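Local atomic coordinates of 3-hydroxyadipyl-CoA dehydrogenase (Escherichia coli, PDB entry 3MOG), a protein that catalyses the NAD-dependent oxidation of 3-hydroxyadipyl-CoA to 3-oxoadipyl-CoA, a step in the bacterial breakdown of phenylacetate. Residues C[446-449]-C[450-454]. Sequence-based numbering, arbitrary orientation.
Sequences ENLQ and HHYGE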
loop_
_atom_site.group_PDB
_atom_site.type_symbol
_atom_site.label_atom_id
_atom_site.label_comp_id
_atom_site.label_asym_id
_atom_site.label_seq_id
_atom_site.Cartn_x
_atom_site.Cartn_y
_atom_site.Cartn_z
ATOM N N GLU C 446 18.056 -1.708 -10.652
ATOM C CA GLU C 446 17.732 -3.150 -10.756
ATOM C C GLU C 446 18.384 -3.954 -9.649
ATOM O O GLU C 446 17.742 -4.836 -9.064
ATOM C CB GLU C 446 18.126 -3.746 -12.115
ATOM C CG GLU C 446 17.194 -3.373 -13.260
ATOM C CD GLU C 446 17.607 -3.981 -14.600
ATOM O OE1 GLU C 446 18.814 -4.024 -14.892
ATOM O OE2 GLU C 446 16.719 -4.413 -15.364
ATOM N N ASN C 447 19.645 -3.638 -9.345
ATOM C CA ASN C 447 20.350 -4.297 -8.234
ATOM C C ASN C 447 19.738 -3.961 -6.885
ATOM O O ASN C 447 19.517 -4.850 -6.068
ATOM C CB ASN C 447 21.838 -3.956 -8.237
ATOM C CG ASN C 447 22.635 -4.826 -9.195
ATOM O OD1 ASN C 447 22.307 -5.991 -9.426
ATOM N ND2 ASN C 447 23.679 -4.259 -9.762
ATOM N N LEU C 448 19.438 -2.683 -6.662
ATOM C CA LEU C 448 18.726 -2.278 -5.440
ATOM C C LEU C 448 17.370 -2.978 -5.295
ATOM O O LEU C 448 17.045 -3.472 -4.219
ATOM C CB LEU C 448 18.569 -0.763 -5.378
ATOM C CG LEU C 448 19.886 0.017 -5.279
ATOM C CD1 LEU C 448 19.600 1.471 -5.276
ATOM C CD2 LEU C 448 20.660 -0.363 -4.011
ATOM N N GLN C 449 16.621 -3.049 -6.400
ATOM C CA GLN C 449 15.303 -3.692 -6.463
ATOM C C GLN C 449 15.412 -5.174 -6.146
ATOM O O GLN C 449 14.608 -5.704 -5.390
ATOM C CB GLN C 449 14.663 -3.491 -7.852
ATOM C CG GLN C 449 13.302 -4.176 -8.056
ATOM C CD GLN C 449 12.893 -4.259 -9.522
ATOM O OE1 GLN C 449 11.701 -4.227 -9.850
ATOM N NE2 GLN C 449 13.884 -4.362 -10.418
ATOM N N HIS C 450 16.407 -5.838 -6.726
ATOM C CA HIS C 450 16.680 -7.228 -6.391
ATOM C C HIS C 450 17.077 -7.410 -4.912
ATOM O O HIS C 450 16.502 -8.249 -4.226
ATOM C CB HIS C 450 17.732 -7.840 -7.314
ATOM C CG HIS C 450 18.063 -9.254 -6.964
ATOM N ND1 HIS C 450 17.239 -10.312 -7.295
ATOM C CD2 HIS C 450 19.099 -9.784 -6.269
ATOM C CE1 HIS C 450 17.761 -11.433 -6.832
ATOM N NE2 HIS C 450 18.889 -11.140 -6.207
ATOM N N HIS C 451 18.030 -6.617 -4.425
ATOM C CA HIS C 451 18.497 -6.759 -3.055
ATOM C C HIS C 451 17.374 -6.599 -2.024
ATOM O O HIS C 451 17.224 -7.433 -1.128
ATOM C CB HIS C 451 19.607 -5.763 -2.732
ATOM C CG HIS C 451 20.213 -5.986 -1.384
ATOM N ND1 HIS C 451 21.306 -6.802 -1.191
ATOM C CD2 HIS C 451 19.860 -5.530 -0.157
ATOM C CE1 HIS C 451 21.602 -6.839 0.096
ATOM N NE2 HIS C 451 20.740 -6.072 0.745
ATOM N N TYR C 452 16.602 -5.523 -2.164
ATOM C CA TYR C 452 15.538 -5.206 -1.220
ATOM C C TYR C 452 14.186 -5.852 -1.524
ATOM O O TYR C 452 13.369 -5.973 -0.625
ATOM C CB TYR C 452 15.375 -3.694 -1.098
ATOM C CG TYR C 452 16.561 -3.054 -0.455
ATOM C CD1 TYR C 452 16.787 -3.194 0.917
ATOM C CD2 TYR C 452 17.482 -2.328 -1.218
ATOM C CE1 TYR C 452 17.891 -2.637 1.510
ATOM C CE2 TYR C 452 18.587 -1.754 -0.637
ATOM C CZ TYR C 452 18.792 -1.913 0.726
ATOM O OH TYR C 452 19.880 -1.322 1.311
ATOM N N GLY C 453 13.957 -6.246 -2.779
ATOM C CA GLY C 453 12.668 -6.828 -3.213
ATOM C C GLY C 453 11.520 -5.850 -3.036
ATOM O O GLY C 453 10.386 -6.241 -2.764
ATOM N N GLU C 454 11.835 -4.568 -3.165
ATOM C CA GLU C 454 10.869 -3.508 -2.951
ATOM C C GLU C 454 10.501 -2.870 -4.273
ATOM O O GLU C 454 11.364 -2.564 -5.089
ATOM C CB GLU C 454 11.441 -2.436 -2.030
ATOM C CG GLU C 454 11.544 -2.866 -0.566
ATOM C CD GLU C 454 12.268 -1.839 0.277
ATOM O OE1 GLU C 454 11.966 -0.631 0.161
ATOM O OE2 GLU C 454 13.140 -2.243 1.061
#
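L448 and Y452 both carry CG anti to their own carbonyl carbon (chi1 -64° and -67°), which lays the two side chains side by side, pointing the same way, one turn apart in the last stretch of helix 438-452. This is the C-terminal end of that helix, closed by a glycine with positive phi, in the 3-hydroxyacyl-CoA dehydrogenase C-terminal domain. CD2 of L448 meets CE2 of Y452 at 4.2 Å, an apolar i to i+4 contact between two buried side chains. Tyrosine suits this place because it offers an apolar ring and a polar end together: the ring is buried, with R204 making a cation-pi contact, while OH is hydrogen-bonded to R392. CD2 of the ring comes within 3.2 Å of L448 O, which lies at the ring edge near its plane, and that same oxygen accepts the nearly straight bond from Y452 N (2.9 Å).

H451 sets CD2 3.7 Å above the centre of one face of the Y452 ring, and its NE2 is hydrogen-bonded to S461 OG of the second subunit. The polar ends of two partly exposed residues are also engaged: N447 ND2 hydrogen-bonds to Q326 O, and E446 OE2 forms a salt bridge with R464. G453, lacking a side chain, takes up positive phi readily and leaves the helical path. Its N still donates to Q449 O at 2.7 Å, bent to 130° at the hydrogen.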